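Local coordinates for protein MtVAO615 (Myceliophthora thermophila, PDB 6F72) that probably acts as a secreted flavoprotein oxidase, holding one bicovalently bound FAD that, once reduced, reacts rapidly with oxygen, though its substrate is unknown, at residues L307-S312 against R377-V382; W320-A325 against D372-R377; T341-N346 against P447-S452. All blocks are in the same frame, centred on the assembly; numbering follows the deposited sequence.

Interaction 1: residues L307-S312 against R377-V382; sequences LGFNDS and RGITPV. With NAG (2-acetamido-2-deoxy-beta-D-glucopyranose), chain F.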
loop_
_atom_site.group_PDB
_atom_site.type_symbol
_atom_site.label_atom_id
_atom_site.label_comp_id
_atom_site.label_asym_id
_atom_site.label_seq_id
_atom_site.Cartn_x
_atom_site.Cartn_y
_atom_site.Cartn_z
ATOM N N LEU A 307 -3.354 -10.510 22.162
ATOM C CA LEU A 307 -2.914 -11.858 22.482
ATOM C C LEU A 307 -1.419 -11.986 22.218
ATOM O O LEU A 307 -0.980 -11.974 21.063
ATOM C CB LEU A 307 -3.727 -12.901 21.699
ATOM C CG LEU A 307 -3.294 -14.378 21.668
ATOM C CD1 LEU A 307 -3.207 -14.994 23.061
ATOM C CD2 LEU A 307 -4.241 -15.167 20.774
ATOM N N GLY A 308 -0.650 -12.107 23.298
ATOM C CA GLY A 308 0.805 -12.191 23.220
ATOM C C GLY A 308 1.383 -13.351 23.996
ATOM O O GLY A 308 0.832 -13.759 25.017
ATOM N N PHE A 309 2.497 -13.888 23.496
ATOM C CA PHE A 309 3.262 -14.937 24.179
ATOM C C PHE A 309 4.734 -14.884 23.781
ATOM O O PHE A 309 5.064 -14.397 22.695
ATOM C CB PHE A 309 2.666 -16.331 23.921
ATOM C CG PHE A 309 2.672 -16.761 22.475
ATOM C CD1 PHE A 309 3.788 -17.405 21.920
ATOM C CD2 PHE A 309 1.540 -16.565 21.666
ATOM C CE1 PHE A 309 3.791 -17.815 20.590
ATOM C CE2 PHE A 309 1.534 -16.983 20.337
ATOM C CZ PHE A 309 2.661 -17.607 19.800
ATOM N N ASN A 310 5.603 -15.402 24.653
ATOM C CA ASN A 310 7.054 -15.368 24.428
ATOM C C ASN A 310 7.803 -16.660 24.826
ATOM O O ASN A 310 7.176 -17.674 25.136
ATOM C CB ASN A 310 7.673 -14.115 25.073
ATOM C CG ASN A 310 7.452 -14.040 26.570
ATOM O OD1 ASN A 310 7.867 -14.921 27.322
ATOM N ND2 ASN A 310 6.801 -12.968 27.011
ATOM N N ASP A 311 9.139 -16.615 24.807
ATOM C CA ASP A 311 9.964 -17.801 25.097
ATOM C C ASP A 311 10.628 -17.840 26.487
ATOM O O ASP A 311 11.384 -18.766 26.787
ATOM C CB ASP A 311 10.974 -18.077 23.957
ATOM C CG ASP A 311 12.060 -17.011 23.824
ATOM O OD1 ASP A 311 12.176 -16.108 24.679
ATOM O OD2 ASP A 311 12.819 -17.093 22.837
ATOM N N SER A 312 10.302 -16.855 27.328
ATOM C CA SER A 312 10.917 -16.662 28.653
ATOM C C SER A 312 10.644 -17.758 29.681
ATOM O O SER A 312 11.286 -17.785 30.735
ATOM C CB SER A 312 10.497 -15.318 29.248
ATOM O OG SER A 312 10.852 -14.254 28.388
ATOM N N ARG A 377 1.244 -26.119 26.182
ATOM C CA ARG A 377 2.650 -25.999 25.828
ATOM C C ARG A 377 3.469 -25.274 26.905
ATOM O O ARG A 377 4.643 -24.956 26.694
ATOM C CB ARG A 377 2.780 -25.343 24.451
ATOM C CG ARG A 377 2.367 -26.271 23.317
ATOM C CD ARG A 377 2.075 -25.478 22.064
ATOM N NE ARG A 377 2.661 -26.112 20.891
ATOM C CZ ARG A 377 2.000 -26.838 19.996
ATOM N NH1 ARG A 377 0.694 -27.048 20.104
ATOM N NH2 ARG A 377 2.659 -27.359 18.972
ATOM N N GLY A 378 2.841 -25.051 28.061
ATOM C CA GLY A 378 3.465 -24.404 29.211
ATOM C C GLY A 378 3.666 -22.897 29.078
ATOM O O GLY A 378 4.502 -22.320 29.779
ATOM N N ILE A 379 2.906 -22.269 28.180
ATOM C CA ILE A 379 2.969 -20.813 27.947
ATOM C C ILE A 379 1.812 -20.111 28.660
ATOM O O ILE A 379 0.659 -20.516 28.534
ATOM C CB ILE A 379 2.985 -20.475 26.431
ATOM C CG1 ILE A 379 4.244 -21.059 25.766
ATOM C CG2 ILE A 379 2.939 -18.973 26.201
ATOM C CD1 ILE A 379 4.157 -21.222 24.264
ATOM N N THR A 380 2.146 -19.082 29.434
ATOM C CA THR A 380 1.163 -18.145 29.980
ATOM C C THR A 380 1.102 -16.951 29.023
ATOM O O THR A 380 2.028 -16.130 28.991
ATOM C CB THR A 380 1.539 -17.669 31.405
ATOM O OG1 THR A 380 1.855 -18.801 32.226
ATOM C CG2 THR A 380 0.395 -16.869 32.043
ATOM N N PRO A 381 0.023 -16.857 28.221
ATOM C CA PRO A 381 -0.087 -15.709 27.316
ATOM C C PRO A 381 -0.471 -14.410 28.031
ATOM O O PRO A 381 -0.863 -14.434 29.203
ATOM C CB PRO A 381 -1.196 -16.135 26.348
ATOM C CG PRO A 381 -2.047 -17.073 27.141
ATOM C CD PRO A 381 -1.101 -17.803 28.054
ATOM N N VAL A 382 -0.313 -13.290 27.328
ATOM C CA VAL A 382 -0.918 -12.014 27.717
ATOM C C VAL A 382 -2.189 -11.891 26.878
ATOM O O VAL A 382 -2.140 -11.860 25.641
ATOM C CB VAL A 382 0.028 -10.805 27.509
ATOM C CG1 VAL A 382 -0.667 -9.494 27.876
ATOM C CG2 VAL A 382 1.306 -10.970 28.326
HETATM C C1 NAG F . 6.527 -12.717 28.407
HETATM C C2 NAG F . 6.696 -11.228 28.765
HETATM C C3 NAG F . 6.362 -10.958 30.238
HETATM C C4 NAG F . 5.037 -11.607 30.656
HETATM C C5 NAG F . 5.100 -13.108 30.326
HETATM C C6 NAG F . 3.873 -13.888 30.798
HETATM C C7 NAG F . 8.439 -10.121 27.367
HETATM C C8 NAG F . 9.902 -9.792 27.302
HETATM N N2 NAG F . 8.057 -10.791 28.467
HETATM O O3 NAG F . 6.318 -9.547 30.474
HETATM O O4 NAG F . 4.789 -11.373 32.051
HETATM O O5 NAG F . 5.297 -13.280 28.907
HETATM O O6 NAG F . 2.750 -13.618 29.949
HETATM O O7 NAG F . 7.679 -9.790 26.466
#
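Gly308 and Val382 form an antiparallel hydrogen-bonded pair at the edge of the seven-stranded sheet, where the end of strand 302-310 meets the start of the outermost strand 382-388. Two backbone bonds make the pair: Gly308 N gives to Val382 O at 2.8 Å, and Val382 N gives to Gly308 O at 2.6 Å. A CA-H...O contact from Leu307 CA to Val382 O, 3.3 Å, adds to them.

The apolar contacts lie beside and beyond this pair. The CD1 branch of Leu307 reaches Pro381 CB at 4.0 Å, the two side chains crossing obliquely. Further on, Ile379 lays its CG2 methyl against Phe309 CB at 3.5 Å. Phe309 CG, set between the backbone N and the carbonyl carbon (chi1 62°), leads away from Ile379, and the ring beyond it packs on Leu374 of helix 360-376 and Val323 of helix 316-335, a plain case of helices covering one face of a sheet.

An Asx turn, Asn310 OD1 accepting from Ser312 N, shapes the end of segment 307-312 beside the glycan. Asn310 ND2 carries the N-linked N-acetylglucosamine through a covalent bond to its C1. The sugar reaches across to the loop that precedes Val382: its O6 donates to Thr380 O at 2.8 Å and lies 3.4 Å from Val382 CG2.

Interaction 2: residues W320-A325 against D372-R377; sequences WEAVAA and DDLASR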
loop_
_atom_site.group_PDB
_atom_site.type_symbol
_atom_site.label_atom_id
_atom_site.label_comp_id
_atom_site.label_asym_id
_atom_site.label_seq_id
_atom_site.Cartn_x
_atom_site.Cartn_y
_atom_site.Cartn_z
ATOM N N TRP A 320 8.547 -21.529 18.868
ATOM C CA TRP A 320 8.323 -21.682 17.425
ATOM C C TRP A 320 7.291 -22.744 17.055
ATOM O O TRP A 320 6.598 -22.615 16.041
ATOM C CB TRP A 320 9.631 -21.874 16.657
ATOM C CG TRP A 320 10.377 -20.589 16.520
ATOM C CD1 TRP A 320 11.570 -20.273 17.110
ATOM C CD2 TRP A 320 9.969 -19.419 15.784
ATOM N NE1 TRP A 320 11.937 -18.990 16.779
ATOM C CE2 TRP A 320 10.982 -18.441 15.967
ATOM C CE3 TRP A 320 8.856 -19.105 14.985
ATOM C CZ2 TRP A 320 10.916 -17.165 15.379
ATOM C CZ3 TRP A 320 8.788 -17.840 14.400
ATOM C CH2 TRP A 320 9.814 -16.884 14.601
ATOM N N GLU A 321 7.181 -23.769 17.893
ATOM C CA GLU A 321 6.127 -24.762 17.758
ATOM C C GLU A 321 4.761 -24.154 18.084
ATOM O O GLU A 321 3.751 -24.531 17.470
ATOM C CB GLU A 321 6.412 -25.978 18.639
ATOM C CG GLU A 321 7.630 -26.765 18.173
ATOM C CD GLU A 321 7.981 -27.938 19.065
ATOM O OE1 GLU A 321 7.428 -28.067 20.182
ATOM O OE2 GLU A 321 8.828 -28.743 18.632
ATOM N N ALA A 322 4.749 -23.210 19.030
ATOM C CA ALA A 322 3.530 -22.532 19.464
ATOM C C ALA A 322 2.999 -21.547 18.408
ATOM O O ALA A 322 1.786 -21.345 18.298
ATOM C CB ALA A 322 3.756 -21.837 20.798
ATOM N N VAL A 323 3.924 -20.964 17.641
ATOM C CA VAL A 323 3.634 -20.072 16.504
ATOM C C VAL A 323 3.084 -20.900 15.334
ATOM O O VAL A 323 2.054 -20.548 14.738
ATOM C CB VAL A 323 4.903 -19.262 16.093
ATOM C CG1 VAL A 323 4.734 -18.560 14.750
ATOM C CG2 VAL A 323 5.295 -18.268 17.182
ATOM N N ALA A 324 3.782 -21.988 15.009
ATOM C CA ALA A 324 3.281 -23.032 14.093
ATOM C C ALA A 324 1.832 -23.448 14.408
ATOM O O ALA A 324 1.000 -23.527 13.500
ATOM C CB ALA A 324 4.207 -24.242 14.112
ATOM N N ALA A 325 1.548 -23.680 15.695
ATOM C CA ALA A 325 0.226 -24.115 16.171
ATOM C C ALA A 325 -0.815 -22.996 16.133
ATOM O O ALA A 325 -1.961 -23.241 15.775
ATOM C CB ALA A 325 0.333 -24.685 17.572
ATOM N N ASP A 372 -5.938 -22.510 24.950
ATOM C CA ASP A 372 -5.736 -23.899 25.354
ATOM C C ASP A 372 -4.451 -24.473 24.768
ATOM O O ASP A 372 -3.737 -25.215 25.461
ATOM C CB ASP A 372 -6.925 -24.785 24.951
ATOM C CG ASP A 372 -8.139 -24.607 25.853
ATOM O OD1 ASP A 372 -8.010 -24.150 27.010
ATOM O OD2 ASP A 372 -9.248 -24.935 25.391
ATOM N N ASP A 373 -4.155 -24.134 23.508
ATOM C CA ASP A 373 -2.938 -24.620 22.849
ATOM C C ASP A 373 -1.682 -24.131 23.557
ATOM O O ASP A 373 -0.758 -24.918 23.822
ATOM C CB ASP A 373 -2.895 -24.248 21.367
ATOM C CG ASP A 373 -1.647 -24.785 20.672
ATOM O OD1 ASP A 373 -0.610 -24.090 20.689
ATOM O OD2 ASP A 373 -1.694 -25.911 20.127
ATOM N N LEU A 374 -1.666 -22.836 23.869
ATOM C CA LEU A 374 -0.573 -22.225 24.621
ATOM C C LEU A 374 -0.437 -22.833 26.023
ATOM O O LEU A 374 0.677 -23.179 26.437
ATOM C CB LEU A 374 -0.734 -20.699 24.674
ATOM C CG LEU A 374 -0.628 -19.997 23.314
ATOM C CD1 LEU A 374 -1.361 -18.660 23.308
ATOM C CD2 LEU A 374 0.825 -19.838 22.888
ATOM N N ALA A 375 -1.567 -22.983 26.722
ATOM C CA ALA A 375 -1.614 -23.625 28.044
ATOM C C ALA A 375 -0.976 -25.019 28.025
ATOM O O ALA A 375 -0.147 -25.321 28.882
ATOM C CB ALA A 375 -3.046 -23.693 28.564
ATOM N N SER A 376 -1.330 -25.836 27.027
ATOM C CA SER A 376 -0.806 -27.212 26.888
ATOM C C SER A 376 0.701 -27.261 26.597
ATOM O O SER A 376 1.347 -28.313 26.743
ATOM C CB SER A 376 -1.572 -27.979 25.803
ATOM O OG SER A 376 -1.069 -27.664 24.512
ATOM N N ARG A 377 1.244 -26.119 26.182
ATOM C CA ARG A 377 2.650 -25.999 25.828
ATOM C C ARG A 377 3.469 -25.274 26.905
ATOM O O ARG A 377 4.643 -24.956 26.694
ATOM C CB ARG A 377 2.780 -25.343 24.451
ATOM C CG ARG A 377 2.367 -26.271 23.317
ATOM C CD ARG A 377 2.075 -25.478 22.064
ATOM N NE ARG A 377 2.661 -26.112 20.891
ATOM C CZ ARG A 377 2.000 -26.838 19.996
ATOM N NH1 ARG A 377 0.694 -27.048 20.104
ATOM N NH2 ARG A 377 2.659 -27.359 18.972
HETATM O O HOH W 1 -0.101 -21.523 20.129
#
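Ala322 and Ala325 of helix 316-335 pack against Leu374 and Asp373 in the last turn of helix 360-376 and Arg377 just beyond it, a partly buried contact between two helices on the same sheet. The short axes run nearly antiparallel, 158° between their directions, and approach to 10.2 Å, a separation bridged by the longer side chains of the second segment and by a water.

Nearest the sheet, Leu374 CD2 meets Ala322 CB at 4.1 Å, and both residues also pack on Ile379. Beside this leucine methyl, between the helices, one water donates both to Ala322 O, at 2.6 Å, and to Asp373 OD1, at 2.7 Å, joining a helix carbonyl to the carboxylate. The two helices lie side by side on one face of the antiparallel sheet, an alpha/beta layering in which small alanines on one helix receive the larger side chains of the other segment.

The Asp373 carboxylate and Arg377 lie farther from the sheet. Asp373 CG is anti to its backbone N (chi1 -179°), which directs it toward the first helix. Its OD1 lies 3.3 Å from Ala325 CB. The second oxygen, Asp373 OD2, forms a salt bridge to Arg377 NH1 at 2.6 Å, which ties the arginine back to the helix that precedes it.

The arginine chain bends at chi3 (136°), which sets NE; the guanidinium beyond it has Ala325 CB over one face, offset toward the rim. Arg377 NH2 comes within 3.4 Å of Glu321 O, but at an angle too poor for a hydrogen bond. The Glu321 carboxylate stays apart too, its OE1 5.0 Å from Arg377 NH2, opposite charges that may attract weakly without contact.

Interaction 3: residues T341-N346 against P447-S452; sequences TYSVGN and PFYCDS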
loop_
_atom_site.group_PDB
_atom_site.type_symbol
_atom_site.label_atom_id
_atom_site.label_comp_id
_atom_site.label_asym_id
_atom_site.label_seq_id
_atom_site.Cartn_x
_atom_site.Cartn_y
_atom_site.Cartn_z
ATOM N N THR A 341 -4.096 -9.550 13.265
ATOM C CA THR A 341 -2.919 -8.831 12.808
ATOM C C THR A 341 -1.867 -8.963 13.922
ATOM O O THR A 341 -2.167 -8.757 15.106
ATOM C CB THR A 341 -3.262 -7.382 12.357
ATOM O OG1 THR A 341 -2.139 -6.806 11.681
ATOM C CG2 THR A 341 -3.689 -6.456 13.522
ATOM N N TYR A 342 -0.658 -9.381 13.553
ATOM C CA TYR A 342 0.332 -9.731 14.546
ATOM C C TYR A 342 1.783 -9.446 14.152
ATOM O O TYR A 342 2.111 -9.341 12.968
ATOM C CB TYR A 342 0.169 -11.182 15.013
ATOM C CG TYR A 342 0.279 -12.226 13.942
ATOM C CD1 TYR A 342 -0.812 -12.529 13.133
ATOM C CD2 TYR A 342 1.469 -12.937 13.748
ATOM C CE1 TYR A 342 -0.727 -13.491 12.143
ATOM C CE2 TYR A 342 1.561 -13.917 12.765
ATOM C CZ TYR A 342 0.454 -14.184 11.970
ATOM O OH TYR A 342 0.515 -15.119 10.980
ATOM N N SER A 343 2.624 -9.312 15.176
ATOM C CA SER A 343 4.061 -9.115 15.042
ATOM C C SER A 343 4.763 -10.421 15.389
ATOM O O SER A 343 4.508 -11.015 16.443
ATOM C CB SER A 343 4.516 -8.011 15.988
ATOM O OG SER A 343 5.888 -7.725 15.800
ATOM N N VAL A 344 5.612 -10.884 14.478
ATOM C CA VAL A 344 6.388 -12.105 14.695
ATOM C C VAL A 344 7.828 -11.681 15.022
ATOM O O VAL A 344 8.551 -11.212 14.144
ATOM C CB VAL A 344 6.375 -13.053 13.463
ATOM C CG1 VAL A 344 7.148 -14.340 13.747
ATOM C CG2 VAL A 344 4.955 -13.392 13.021
ATOM N N GLY A 345 8.225 -11.840 16.281
ATOM C CA GLY A 345 9.618 -11.625 16.678
ATOM C C GLY A 345 10.357 -12.924 16.942
ATOM O O GLY A 345 9.744 -13.992 17.003
ATOM N N ASN A 346 11.677 -12.817 17.119
ATOM C CA ASN A 346 12.574 -13.952 17.392
ATOM C C ASN A 346 12.270 -14.663 18.719
ATOM O O ASN A 346 12.614 -15.835 18.886
ATOM C CB ASN A 346 14.039 -13.463 17.367
ATOM C CG ASN A 346 15.054 -14.599 17.283
ATOM O OD1 ASN A 346 14.828 -15.614 16.609
ATOM N ND2 ASN A 346 16.197 -14.428 17.972
ATOM N N PRO A 447 11.316 -7.529 14.316
ATOM C CA PRO A 447 10.148 -8.369 13.978
ATOM C C PRO A 447 9.496 -7.939 12.669
ATOM O O PRO A 447 9.939 -6.969 12.041
ATOM C CB PRO A 447 9.183 -8.129 15.150
ATOM C CG PRO A 447 9.607 -6.822 15.748
ATOM C CD PRO A 447 11.086 -6.722 15.531
ATOM N N PHE A 448 8.478 -8.687 12.245
ATOM C CA PHE A 448 7.688 -8.313 11.075
ATOM C C PHE A 448 6.218 -8.625 11.294
ATOM O O PHE A 448 5.864 -9.482 12.116
ATOM C CB PHE A 448 8.219 -8.978 9.796
ATOM C CG PHE A 448 8.162 -10.486 9.816
ATOM C CD1 PHE A 448 9.231 -11.234 10.330
ATOM C CD2 PHE A 448 7.056 -11.164 9.310
ATOM C CE1 PHE A 448 9.183 -12.627 10.352
ATOM C CE2 PHE A 448 7.000 -12.556 9.327
ATOM C CZ PHE A 448 8.071 -13.290 9.850
ATOM N N TYR A 449 5.372 -7.908 10.556
ATOM C CA TYR A 449 3.938 -8.039 10.700
ATOM C C TYR A 449 3.352 -9.063 9.749
ATOM O O TYR A 449 3.805 -9.213 8.606
ATOM C CB TYR A 449 3.246 -6.697 10.507
ATOM C CG TYR A 449 3.561 -5.706 11.599
ATOM C CD1 TYR A 449 2.944 -5.804 12.864
ATOM C CD2 TYR A 449 4.467 -4.651 11.372
ATOM C CE1 TYR A 449 3.228 -4.884 13.873
ATOM C CE2 TYR A 449 4.752 -3.725 12.372
ATOM C CZ TYR A 449 4.132 -3.848 13.619
ATOM O OH TYR A 449 4.422 -2.940 14.618
ATOM N N CYS A 450 2.346 -9.770 10.255
ATOM C CA CYS A 450 1.483 -10.585 9.429
ATOM C C CYS A 450 0.036 -10.209 9.632
ATOM O O CYS A 450 -0.382 -9.827 10.734
ATOM C CB CYS A 450 1.631 -12.052 9.764
ATOM S SG CYS A 450 3.240 -12.724 9.432
ATOM N N ASP A 451 -0.726 -10.333 8.556
ATOM C CA ASP A 451 -2.159 -10.314 8.673
ATOM C C ASP A 451 -2.728 -11.657 8.269
ATOM O O ASP A 451 -2.130 -12.371 7.463
ATOM C CB ASP A 451 -2.758 -9.213 7.828
ATOM C CG ASP A 451 -3.546 -8.246 8.657
ATOM O OD1 ASP A 451 -2.898 -7.294 9.169
ATOM O OD2 ASP A 451 -4.789 -8.458 8.806
ATOM N N SER A 452 -3.886 -11.975 8.838
ATOM C CA SER A 452 -4.585 -13.220 8.557
ATOM C C SER A 452 -6.013 -12.933 8.120
ATOM O O SER A 452 -6.658 -11.998 8.621
ATOM C CB SER A 452 -4.547 -14.142 9.771
ATOM O OG SER A 452 -5.073 -13.501 10.917
#
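Tyr342 and Cys450 face each other as a hydrogen-bonded pair, and the cysteine CB lies over one face of the tyrosine ring, 3.6 Å from its centroid and offset toward the rim. Tyr342 CG is set between the backbone N and the carbonyl carbon (chi1 59°), and the end of the ring comes nearer to Cys450, whose SG meets it obliquely in a sulfur-aromatic contact. Val344 CB similarly sits over a face of the Phe448 ring, 4.2 Å from the centroid. On the opposite face of the sheet, Thr341 OG1 donates to Asp451 OD1 at 2.7 Å from above the carboxylate plane, and Ser343 CB touches Tyr449 CE1.

Four backbone bonds fix this register. Val344 N to Phe448 O is nearly straight, at 178°, whereas the return bond from Phe448 N to Val344 O is longer, at 3.2 Å. Further out, the disulfide to Cys476 anchors Cys450 to strand 472-480, while the Tyr342 and Phe448 rings meet Phe326 and Phe436, respectively, edge-to-face. The side chain of Asp451 lies about 6 Å from the FAD. Strands 339-344 and 448-452 are central neighbours in a seven-stranded antiparallel sheet, as in the substrate domain of VAO-type flavoproteins.

How the interactions relate
From strand 302-310 the chain enters helix 316-335, then strand 339-344. Interaction 2 closes the loop from that first helix to helix 360-376, and is nested within the loop that interaction 1 closes from strand 302-310 to the start of strand 382-388. Interaction 3, closed only at strand 448-452, crosses both. Interactions 1 and 3 join strand pairs at the edge and centre of one sheet; interaction 2 pairs helices packed on it. The segments of interactions 1 and 2 share Arg377, which makes its contacts in interaction 2, and Trp320 packs on Val344 of interaction 3.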